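Local coordinates for extracellular solute-binding protein family 5 (Brucella melitensis, PDB 4ONY) that probably binds peptides or related solutes in the periplasm and delivers them to an ABC transporter for import, at residues H22-L27 with R535-F540; D16-M21 with T97-L102; Q85-R90 with L101-V106; E498-W503 with M527-L532. One frame throughout, in Å; residues are numbered along the deposited sequence.

How the contacts relate
Contacts 2 and 3 are buried and share strand 97-108, which pairs with strand 18-20 in one and strand 88-90 in the other; backbone hydrogen bonds set the register, and apolar side chains fill in around them. Contact 4, partly buried, joins two helices through side chains, chiefly a tryptophan face. Contact 1, also partly buried, is of another kind: a loop following strand 18-20 meets the start of helix 537-553, and two waters bridge the polar groups. It touches contact 2 through residues 24-27 and contact 4 through Phe540, so it links the sheet region to the helical region. Packing chemistry thus follows position in the fold.

Contact 1 of 4, residues H22-L27 with R535-F540; sequences HGDVAL and RNRADF
His22 lays its imidazole against the ring of Phe540, with CE1 3.3 Å above the phenyl plane and over its centre. The two planes are inclined by 31°, which makes the pair neither a parallel stack nor an edge-to-face one, and the two side chains cross at about a right angle. With CG anti to the backbone N (chi1 -179°), Phe540 brings that atom 3.4 Å from His22 CE1. Phe540 also returns the contact from its own stem: its CB sits over the centre of the histidine face, 4.1 Å from the ring centroid, a CH-pi contact. His22 ND1 meets a water in the imidazole plane at 2.6 Å; this water accepts from Arg537 NH1, although that second distance is modelled so short that its exact length is doubtful. A second water donates to His22 O at 2.8 Å and accepts from Arg537 N at 2.9 Å, bridging the loop to the first turn of helix 537-553. That turn is N-capped by Asn536, whose OD1 accepts from Asp539 N (2.9 Å) in a nearly straight bond. In the two-lobed fold of periplasmic solute-binding proteins, the contact joins the loop after strand 18-20 to a helix that leads into strand 557-562 of a different sheet, consistent with a meeting of the two lobes. In Arg537 the bend at chi2 (74°) puts CD 4.2 Å from Asp24 OD2, while the charged ends stay apart and NH2 bonds Leu493 O. Phe540 CD2 lies over one face of the guanidinium, offset toward its rim.

Contact 2 of 4, residues D16-M21 with T97-L102; sequences DYALSM and TLYSLL
Leu19 and Leu98 form the hydrogen-bonded pair of this antiparallel ladder: Leu19 N donates to Leu98 O at 2.8 Å, and Leu98 N returns the bond to Leu19 O at the same distance. Two residues along, the pairing slackens. Ser100 N reaches Tyr17 O only weakly (3.5 Å), and a water enters beside that bond, donating to Tyr17 O at 2.8 Å and accepting from Ser100 N at 3.1 Å. The flanking pairs, Ala18 with Tyr99 and Ser20 with Thr97, are non-hydrogen-bonded and turn their side chains to the opposite face from Leu19 and Leu98. Ser20 holds OG anti to its backbone N (chi1 174°), and this hydroxyl, like Thr97 OG1, bonds Asp24 O in the following loop; Thr97 OG1 also bonds Glu94. The Tyr17 ring runs beside that of Tyr99, the two side chains pointing the same way. Tyr17 CE2 comes to the edge of the Tyr99 ring, near its plane, 4.0 Å from CE1, and Ala18 CB packs 3.7 Å from that same Tyr99 CE1. Both hydroxyls reach Leu27: Tyr17 OH bonds its O and Tyr99 OH its N, so the two hydroxyls hold the backbone O and N of Leu27; Tyr99 OH also bonds Glu94. Across the sheet, Leu98 CG rests 3.8 Å from Leu19 O. There the two leucines meet Met88 of strand 88-90, the next strand along, and Met183 of helix 181-187, which packs against this side of the sheet.

Contact 3 of 4, residues Q85-R90 with L101-V106; sequences QTLMLR and LLAEKV
Leu87 O takes two N-H groups from the facing chain: Ala103 N donates at 2.9 Å with an angle of 159°, in the carbonyl plane and on a lone pair, and Leu101 N adds a weak bond at 3.3 Å. Around this shared acceptor lie mostly apolar side chains. Leu101 CD2 lies 3.6 Å from Thr86 O and also reaches Gln85 CB, while Leu102 CD2 approaches Gln85 OE1 at 3.8 Å. Gln85 crosses both leucines at about a right angle, and its amide is hydrogen-bonded beyond the contact, OE1 to Ser213 OG and Trp236 NE1, NE2 to Tyr235 OH. Thr86 OG1 bonds Met88 O at 2.6 Å, coming from above that carbonyl's plane. Leu87 CB packs on Ala103 CB at 4.0 Å. Farther along, Met88 bends at chi3 (71°), which places CE 4.0 Å from Val106 CG1, the two side chains crossing at about a right angle. Strands 88-90 and 97-108 form a beta hairpin in the antiparallel sheet. Strand 97-108 turns a corner at Glu104, where Glu104 and Lys105 both face Thr118 of strand 114-119, a classic beta bulge.

Contact 4 of 4, residues E498-W503 with M527-L532; sequences EQWLRW and MIEALL
Gln499 O, which accepts from Trp503 N at 3.0 Å and weakly from Arg502 N, also lies 3.8 Å from Ile528 CD1, so a helix carbonyl already serving its own turn meets the neighbouring helix through a methyl group. The weight of the contact falls on Trp500. With CG2 anti to the backbone N, Ile528 lays that methyl over the centre of the six-membered ring, 3.6 Å from the centroid and 15° off the ring normal, a clear CH-pi contact, while CD1 on the other branch reaches toward Trp503 CB at 4.3 Å. Segments 499-503 and 527-532, the latter part of helix 522-533, run antiparallel at 167°, axes 11.1 Å apart at closest. The indole and Ile528, whose CG1 is 4.1 Å from Gln499 CB, together span the spacing. Helix 537-553, next in the chain after helix 522-533, touches both helices, Leu551 meeting Trp503 and Ala543 meeting Leu531. At the indole rim, Glu529 CG comes in near the plane, 3.8 Å from Trp500 CH2, and the carboxylate is turned 38° from the ring. Leu532 CD1 approaches obliquely, 3.4 Å from Trp500 NE1. Trp503 meets the ring of Phe355 edge to face.

Contact 1 of 4, residues H22-L27 with R535-F540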
# COMPACT_ATOMS: atom_id res chain seq x y z
N HIS A 22 -17.97 -1.79 -2.51
CA HIS A 22 -18.85 -1.12 -3.46
C HIS A 22 -19.83 -2.04 -4.21
O HIS A 22 -20.43 -1.64 -5.22
CB HIS A 22 -18.04 -0.29 -4.43
CG HIS A 22 -17.34 0.86 -3.78
ND1 HIS A 22 -15.97 0.93 -3.70
CD2 HIS A 22 -17.81 1.93 -3.09
CE1 HIS A 22 -15.62 2.01 -3.03
NE2 HIS A 22 -16.71 2.63 -2.64
N GLY A 23 -20.06 -3.25 -3.69
CA GLY A 23 -21.12 -4.10 -4.21
C GLY A 23 -20.67 -5.03 -5.31
O GLY A 23 -21.38 -5.96 -5.61
N ASP A 24 -19.48 -4.83 -5.87
CA ASP A 24 -18.98 -5.67 -6.98
C ASP A 24 -18.37 -6.99 -6.43
O ASP A 24 -17.38 -6.98 -5.71
CB ASP A 24 -17.94 -4.91 -7.81
CG ASP A 24 -16.79 -4.33 -6.96
OD1 ASP A 24 -17.08 -3.62 -5.97
OD2 ASP A 24 -15.60 -4.59 -7.28
N VAL A 25 -18.99 -8.12 -6.77
CA VAL A 25 -18.55 -9.45 -6.32
C VAL A 25 -18.28 -10.30 -7.54
O VAL A 25 -19.19 -10.72 -8.23
CB VAL A 25 -19.61 -10.09 -5.42
CG1 VAL A 25 -19.20 -11.52 -5.01
CG2 VAL A 25 -19.80 -9.24 -4.16
N ALA A 26 -17.01 -10.58 -7.79
CA ALA A 26 -16.63 -11.29 -8.98
C ALA A 26 -17.02 -12.78 -8.97
O ALA A 26 -17.29 -13.34 -10.01
CB ALA A 26 -15.10 -11.15 -9.20
N LEU A 27 -17.02 -13.43 -7.80
CA LEU A 27 -17.20 -14.89 -7.77
C LEU A 27 -18.62 -15.23 -7.43
O LEU A 27 -19.19 -14.62 -6.55
CB LEU A 27 -16.27 -15.50 -6.73
CG LEU A 27 -14.77 -15.22 -6.88
CD1 LEU A 27 -13.94 -15.94 -5.79
CD2 LEU A 27 -14.28 -15.65 -8.26
N ARG A 535 -21.32 4.66 -3.89
CA ARG A 535 -21.83 3.37 -3.47
C ARG A 535 -21.68 2.26 -4.49
O ARG A 535 -22.03 1.10 -4.21
CB ARG A 535 -23.30 3.50 -3.11
CG ARG A 535 -23.48 4.37 -1.86
CD ARG A 535 -24.67 3.89 -1.09
NE ARG A 535 -25.03 4.79 -0.03
CZ ARG A 535 -26.08 4.58 0.74
NH1 ARG A 535 -26.84 3.51 0.57
NH2 ARG A 535 -26.36 5.44 1.70
N ASN A 536 -21.23 2.58 -5.69
CA ASN A 536 -20.94 1.53 -6.62
C ASN A 536 -19.58 1.79 -7.24
O ASN A 536 -19.09 2.92 -7.18
CB ASN A 536 -22.06 1.45 -7.66
CG ASN A 536 -22.17 2.72 -8.49
OD1 ASN A 536 -21.28 3.06 -9.26
ND2 ASN A 536 -23.25 3.43 -8.31
N ARG A 537 -18.98 0.75 -7.82
CA ARG A 537 -17.59 0.84 -8.30
C ARG A 537 -17.45 1.89 -9.44
O ARG A 537 -16.48 2.59 -9.48
CB ARG A 537 -17.00 -0.58 -8.61
CG ARG A 537 -15.48 -0.67 -8.82
CD ARG A 537 -14.60 -0.55 -7.58
NE ARG A 537 -13.21 -0.19 -7.90
CZ ARG A 537 -12.27 0.17 -7.00
NH1 ARG A 537 -12.54 0.21 -5.70
NH2 ARG A 537 -11.01 0.52 -7.38
N ALA A 538 -18.46 2.09 -10.27
CA ALA A 538 -18.38 3.06 -11.36
C ALA A 538 -18.29 4.51 -10.89
O ALA A 538 -17.41 5.27 -11.34
CB ALA A 538 -19.57 2.89 -12.30
N ASP A 539 -19.21 4.88 -10.00
CA ASP A 539 -19.16 6.19 -9.37
C ASP A 539 -17.88 6.41 -8.60
O ASP A 539 -17.39 7.53 -8.57
CB ASP A 539 -20.33 6.41 -8.43
CG ASP A 539 -21.63 6.54 -9.16
OD1 ASP A 539 -21.60 6.60 -10.41
OD2 ASP A 539 -22.67 6.59 -8.46
N PHE A 540 -17.37 5.37 -7.96
CA PHE A 540 -16.16 5.46 -7.19
C PHE A 540 -14.96 5.74 -8.11
O PHE A 540 -14.14 6.64 -7.83
CB PHE A 540 -15.97 4.21 -6.36
CG PHE A 540 -14.74 4.23 -5.48
CD1 PHE A 540 -14.71 5.01 -4.34
CD2 PHE A 540 -13.63 3.48 -5.79
CE1 PHE A 540 -13.61 5.04 -3.50
CE2 PHE A 540 -12.52 3.46 -4.94
CZ PHE A 540 -12.49 4.27 -3.81
O HOH W 1 -14.10 -0.89 -4.15
O HOH W 2 -20.35 -1.79 -8.05

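Contact 2 of 4, residues D16-M21 with T97-L102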
# COMPACT_ATOMS: atom_id res chain seq x y z
N ASP A 16 -24.75 -13.84 0.68
CA ASP A 16 -24.48 -14.32 2.02
C ASP A 16 -23.05 -14.87 2.20
O ASP A 16 -22.69 -15.29 3.29
CB ASP A 16 -25.54 -15.35 2.48
CG ASP A 16 -25.41 -16.69 1.76
OD1 ASP A 16 -24.51 -16.84 0.91
OD2 ASP A 16 -26.21 -17.59 2.03
N TYR A 17 -22.27 -14.89 1.14
CA TYR A 17 -20.99 -15.57 1.09
C TYR A 17 -19.86 -14.57 0.77
O TYR A 17 -18.68 -14.97 0.59
CB TYR A 17 -21.00 -16.64 -0.00
CG TYR A 17 -21.15 -16.07 -1.42
CD1 TYR A 17 -22.41 -15.75 -1.96
CD2 TYR A 17 -20.04 -15.86 -2.20
CE1 TYR A 17 -22.54 -15.23 -3.26
CE2 TYR A 17 -20.16 -15.33 -3.48
CZ TYR A 17 -21.40 -15.00 -4.02
OH TYR A 17 -21.46 -14.46 -5.31
N ALA A 18 -20.19 -13.30 0.67
CA ALA A 18 -19.21 -12.29 0.29
C ALA A 18 -19.63 -10.94 0.77
O ALA A 18 -20.81 -10.69 0.99
CB ALA A 18 -19.04 -12.25 -1.23
N LEU A 19 -18.66 -10.07 0.94
CA LEU A 19 -18.92 -8.68 1.30
C LEU A 19 -17.97 -7.77 0.51
O LEU A 19 -16.75 -7.88 0.63
CB LEU A 19 -18.78 -8.52 2.80
CG LEU A 19 -18.95 -7.14 3.37
CD1 LEU A 19 -20.34 -6.61 3.05
CD2 LEU A 19 -18.70 -7.21 4.86
N SER A 20 -18.54 -6.91 -0.34
CA SER A 20 -17.76 -6.02 -1.19
C SER A 20 -18.04 -4.59 -0.84
O SER A 20 -19.19 -4.19 -0.64
CB SER A 20 -18.11 -6.25 -2.67
OG SER A 20 -17.44 -5.30 -3.47
N MET A 21 -16.97 -3.81 -0.78
CA MET A 21 -17.06 -2.42 -0.34
C MET A 21 -18.07 -1.65 -1.19
O MET A 21 -18.96 -0.98 -0.64
CB MET A 21 -15.70 -1.73 -0.36
CG MET A 21 -15.76 -0.22 -0.11
SD MET A 21 -16.41 0.13 1.54
CE MET A 21 -16.57 1.92 1.46
N THR A 97 -13.12 -6.94 -2.00
CA THR A 97 -14.14 -7.96 -1.74
C THR A 97 -13.59 -9.02 -0.78
O THR A 97 -12.47 -9.50 -0.94
CB THR A 97 -14.59 -8.64 -3.02
OG1 THR A 97 -15.09 -7.66 -3.95
CG2 THR A 97 -15.72 -9.68 -2.72
N LEU A 98 -14.41 -9.36 0.20
CA LEU A 98 -14.15 -10.41 1.19
C LEU A 98 -15.03 -11.62 0.97
O LEU A 98 -16.21 -11.47 0.61
CB LEU A 98 -14.45 -9.86 2.57
CG LEU A 98 -13.78 -8.51 2.95
CD1 LEU A 98 -14.25 -8.04 4.30
CD2 LEU A 98 -12.27 -8.68 2.97
N TYR A 99 -14.49 -12.82 1.19
CA TYR A 99 -15.24 -14.08 1.09
C TYR A 99 -15.17 -14.81 2.44
O TYR A 99 -14.42 -14.42 3.35
CB TYR A 99 -14.70 -14.96 -0.06
CG TYR A 99 -14.96 -14.35 -1.41
CD1 TYR A 99 -16.16 -14.55 -2.05
CD2 TYR A 99 -14.00 -13.51 -2.03
CE1 TYR A 99 -16.46 -13.93 -3.26
CE2 TYR A 99 -14.27 -12.91 -3.23
CZ TYR A 99 -15.52 -13.10 -3.85
OH TYR A 99 -15.85 -12.50 -5.06
N SER A 100 -15.98 -15.86 2.57
CA SER A 100 -16.12 -16.61 3.82
C SER A 100 -14.79 -17.17 4.36
O SER A 100 -13.93 -17.61 3.60
CB SER A 100 -17.13 -17.74 3.65
OG SER A 100 -18.41 -17.19 3.33
N LEU A 101 -14.57 -17.05 5.66
CA LEU A 101 -13.43 -17.76 6.33
C LEU A 101 -14.00 -18.25 7.66
O LEU A 101 -14.87 -19.14 7.65
CB LEU A 101 -12.21 -16.87 6.45
CG LEU A 101 -10.93 -17.53 6.95
CD1 LEU A 101 -10.50 -18.61 5.97
CD2 LEU A 101 -9.81 -16.48 7.17
N LEU A 102 -13.65 -17.62 8.79
CA LEU A 102 -14.25 -18.08 10.06
C LEU A 102 -15.78 -17.92 10.05
O LEU A 102 -16.50 -18.77 10.60
CB LEU A 102 -13.63 -17.39 11.28
CG LEU A 102 -12.23 -17.85 11.69
CD1 LEU A 102 -11.64 -16.93 12.74
CD2 LEU A 102 -12.25 -19.26 12.25
O HOH W 3 -17.35 -17.38 0.24

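Contact 3 of 4, residues Q85-R90 with L101-V106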
# COMPACT_ATOMS: atom_id res chain seq x y z
N GLN A 85 -6.72 -15.50 12.30
CA GLN A 85 -7.60 -15.31 11.16
C GLN A 85 -8.66 -14.28 11.43
O GLN A 85 -8.94 -13.92 12.57
CB GLN A 85 -8.27 -16.61 10.80
CG GLN A 85 -7.31 -17.70 10.42
CD GLN A 85 -8.01 -18.97 9.99
OE1 GLN A 85 -8.83 -19.51 10.70
NE2 GLN A 85 -7.67 -19.45 8.78
N THR A 86 -9.24 -13.81 10.35
CA THR A 86 -10.33 -12.84 10.37
C THR A 86 -11.66 -13.57 10.06
O THR A 86 -11.66 -14.75 9.67
CB THR A 86 -10.11 -11.80 9.28
OG1 THR A 86 -9.95 -12.48 8.04
CG2 THR A 86 -8.89 -11.01 9.61
N LEU A 87 -12.77 -12.85 10.22
CA LEU A 87 -14.05 -13.46 9.93
C LEU A 87 -14.17 -13.78 8.45
O LEU A 87 -14.75 -14.80 8.07
CB LEU A 87 -15.18 -12.55 10.38
CG LEU A 87 -15.27 -12.51 11.92
CD1 LEU A 87 -16.01 -11.26 12.39
CD2 LEU A 87 -15.98 -13.74 12.48
N MET A 88 -13.64 -12.89 7.61
CA MET A 88 -13.74 -13.06 6.14
C MET A 88 -12.40 -12.75 5.52
O MET A 88 -11.61 -11.98 6.10
CB MET A 88 -14.83 -12.15 5.56
CG MET A 88 -16.21 -12.42 6.17
SD MET A 88 -17.55 -11.51 5.38
CE MET A 88 -17.62 -12.39 3.83
N LEU A 89 -12.15 -13.35 4.37
CA LEU A 89 -10.85 -13.31 3.72
C LEU A 89 -10.87 -12.45 2.46
O LEU A 89 -11.71 -12.65 1.57
CB LEU A 89 -10.44 -14.72 3.31
CG LEU A 89 -9.11 -14.89 2.59
CD1 LEU A 89 -7.93 -14.54 3.47
CD2 LEU A 89 -8.99 -16.32 2.08
N ARG A 90 -9.93 -11.54 2.37
CA ARG A 90 -9.85 -10.66 1.23
C ARG A 90 -9.38 -11.40 -0.05
O ARG A 90 -8.35 -12.08 -0.02
CB ARG A 90 -8.84 -9.59 1.61
CG ARG A 90 -8.61 -8.53 0.58
CD ARG A 90 -9.49 -7.38 0.89
NE ARG A 90 -9.22 -6.28 -0.01
CZ ARG A 90 -8.72 -5.12 0.35
NH1 ARG A 90 -8.39 -4.88 1.60
NH2 ARG A 90 -8.55 -4.16 -0.54
N LEU A 101 -14.57 -17.05 5.66
CA LEU A 101 -13.43 -17.76 6.33
C LEU A 101 -14.00 -18.25 7.66
O LEU A 101 -14.87 -19.14 7.65
CB LEU A 101 -12.21 -16.87 6.45
CG LEU A 101 -10.93 -17.53 6.95
CD1 LEU A 101 -10.50 -18.61 5.97
CD2 LEU A 101 -9.81 -16.48 7.17
N LEU A 102 -13.65 -17.62 8.79
CA LEU A 102 -14.25 -18.08 10.06
C LEU A 102 -15.78 -17.92 10.05
O LEU A 102 -16.50 -18.77 10.60
CB LEU A 102 -13.63 -17.39 11.28
CG LEU A 102 -12.23 -17.85 11.69
CD1 LEU A 102 -11.64 -16.93 12.74
CD2 LEU A 102 -12.25 -19.26 12.25
N ALA A 103 -16.24 -16.82 9.45
CA ALA A 103 -17.65 -16.63 9.21
C ALA A 103 -18.05 -17.35 7.91
O ALA A 103 -17.52 -17.05 6.84
CB ALA A 103 -17.98 -15.15 9.12
N GLU A 104 -18.94 -18.32 8.02
CA GLU A 104 -19.41 -19.05 6.86
C GLU A 104 -20.40 -18.21 6.06
O GLU A 104 -20.46 -18.30 4.85
CB GLU A 104 -20.08 -20.37 7.28
CG GLU A 104 -20.42 -21.29 6.12
CD GLU A 104 -20.96 -22.65 6.57
OE1 GLU A 104 -21.25 -22.85 7.77
OE2 GLU A 104 -21.08 -23.53 5.72
N LYS A 105 -21.20 -17.41 6.77
CA LYS A 105 -22.22 -16.57 6.19
C LYS A 105 -22.20 -15.18 6.80
O LYS A 105 -21.81 -15.00 7.92
CB LYS A 105 -23.60 -17.19 6.41
CG LYS A 105 -23.81 -18.55 5.77
CD LYS A 105 -23.99 -18.38 4.26
CE LYS A 105 -23.24 -19.41 3.40
NZ LYS A 105 -24.02 -20.69 3.29
N VAL A 106 -22.64 -14.23 6.01
CA VAL A 106 -22.73 -12.85 6.39
C VAL A 106 -24.07 -12.30 5.94
O VAL A 106 -24.55 -12.63 4.86
CB VAL A 106 -21.57 -12.02 5.82
CG1 VAL A 106 -21.60 -11.94 4.30
CG2 VAL A 106 -21.57 -10.63 6.39

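Contact 4 of 4, residues E498-W503 with M527-L532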
# COMPACT_ATOMS: atom_id res chain seq x y z
N GLU A 498 -8.19 8.08 4.88
CA GLU A 498 -6.81 8.56 4.92
C GLU A 498 -6.55 9.73 3.93
O GLU A 498 -5.63 10.53 4.11
CB GLU A 498 -5.81 7.40 4.77
CG GLU A 498 -5.60 6.90 3.33
CD GLU A 498 -6.83 6.25 2.71
OE1 GLU A 498 -7.69 5.73 3.47
OE2 GLU A 498 -6.94 6.23 1.46
N GLN A 499 -7.38 9.88 2.90
CA GLN A 499 -7.17 10.96 1.97
C GLN A 499 -7.29 12.35 2.63
O GLN A 499 -6.60 13.27 2.22
CB GLN A 499 -8.10 10.86 0.76
CG GLN A 499 -8.00 9.58 -0.07
CD GLN A 499 -6.61 9.31 -0.65
OE1 GLN A 499 -6.04 8.25 -0.39
NE2 GLN A 499 -6.08 10.22 -1.37
N TRP A 500 -8.13 12.49 3.67
CA TRP A 500 -8.24 13.74 4.38
C TRP A 500 -6.92 14.23 4.97
O TRP A 500 -6.68 15.42 4.98
CB TRP A 500 -9.27 13.66 5.52
CG TRP A 500 -10.70 13.55 5.07
CD1 TRP A 500 -11.57 12.53 5.35
CD2 TRP A 500 -11.43 14.49 4.28
NE1 TRP A 500 -12.77 12.76 4.74
CE2 TRP A 500 -12.73 13.98 4.12
CE3 TRP A 500 -11.12 15.73 3.70
CZ2 TRP A 500 -13.73 14.67 3.40
CZ3 TRP A 500 -12.10 16.41 2.97
CH2 TRP A 500 -13.40 15.88 2.83
N LEU A 501 -6.10 13.35 5.52
CA LEU A 501 -4.86 13.78 6.17
C LEU A 501 -3.72 13.97 5.19
O LEU A 501 -2.69 14.57 5.53
CB LEU A 501 -4.48 12.85 7.33
CG LEU A 501 -5.28 13.17 8.61
CD1 LEU A 501 -5.16 12.04 9.63
CD2 LEU A 501 -4.84 14.49 9.27
N ARG A 502 -3.91 13.51 3.96
CA ARG A 502 -2.96 13.76 2.90
C ARG A 502 -3.21 15.05 2.17
O ARG A 502 -2.26 15.73 1.78
CB ARG A 502 -3.03 12.68 1.84
CG ARG A 502 -2.60 11.34 2.33
CD ARG A 502 -2.71 10.30 1.21
NE ARG A 502 -2.32 9.00 1.76
CZ ARG A 502 -2.22 7.90 1.05
NH1 ARG A 502 -2.50 7.90 -0.24
NH2 ARG A 502 -1.88 6.78 1.66
N TRP A 503 -4.48 15.31 1.87
CA TRP A 503 -4.88 16.36 0.91
C TRP A 503 -5.96 17.35 1.40
O TRP A 503 -6.19 18.37 0.75
CB TRP A 503 -5.43 15.70 -0.36
CG TRP A 503 -4.58 14.67 -0.98
CD1 TRP A 503 -4.85 13.34 -1.11
CD2 TRP A 503 -3.32 14.89 -1.63
NE1 TRP A 503 -3.80 12.72 -1.79
CE2 TRP A 503 -2.87 13.65 -2.13
CE3 TRP A 503 -2.53 16.02 -1.84
CZ2 TRP A 503 -1.67 13.50 -2.82
CZ3 TRP A 503 -1.33 15.88 -2.56
CH2 TRP A 503 -0.92 14.62 -3.03
N MET A 527 -13.93 16.31 -4.07
CA MET A 527 -13.69 15.00 -4.70
C MET A 527 -13.49 13.89 -3.65
O MET A 527 -13.90 12.78 -3.87
CB MET A 527 -12.50 15.06 -5.68
CG MET A 527 -12.72 15.99 -6.89
SD MET A 527 -14.30 15.92 -7.76
CE MET A 527 -15.23 17.19 -6.93
N ILE A 528 -12.88 14.22 -2.51
CA ILE A 528 -12.75 13.26 -1.41
C ILE A 528 -14.17 12.92 -0.88
O ILE A 528 -14.50 11.72 -0.66
CB ILE A 528 -11.85 13.77 -0.27
CG1 ILE A 528 -10.41 13.92 -0.76
CG2 ILE A 528 -11.88 12.81 0.94
CD1 ILE A 528 -9.53 14.70 0.22
N GLU A 529 -15.00 13.93 -0.71
CA GLU A 529 -16.39 13.67 -0.30
C GLU A 529 -17.09 12.74 -1.29
O GLU A 529 -17.77 11.82 -0.88
CB GLU A 529 -17.20 14.96 -0.14
CG GLU A 529 -16.70 15.83 0.99
CD GLU A 529 -17.25 17.23 0.96
OE1 GLU A 529 -18.40 17.40 0.42
OE2 GLU A 529 -16.54 18.13 1.51
N ALA A 530 -16.91 13.00 -2.58
CA ALA A 530 -17.56 12.23 -3.60
C ALA A 530 -17.07 10.79 -3.60
O ALA A 530 -17.86 9.89 -3.71
CB ALA A 530 -17.32 12.84 -4.97
N LEU A 531 -15.76 10.55 -3.45
CA LEU A 531 -15.29 9.16 -3.45
C LEU A 531 -15.77 8.42 -2.21
O LEU A 531 -16.08 7.22 -2.27
CB LEU A 531 -13.78 9.00 -3.69
CG LEU A 531 -12.82 9.43 -2.59
CD1 LEU A 531 -12.53 8.29 -1.64
CD2 LEU A 531 -11.54 9.96 -3.14
N LEU A 532 -15.92 9.12 -1.11
CA LEU A 532 -16.48 8.52 0.08
C LEU A 532 -18.00 8.29 -0.02
O LEU A 532 -18.48 7.39 0.58
CB LEU A 532 -16.15 9.35 1.31
CG LEU A 532 -14.67 9.41 1.68
CD1 LEU A 532 -14.41 10.46 2.77
CD2 LEU A 532 -14.23 8.05 2.20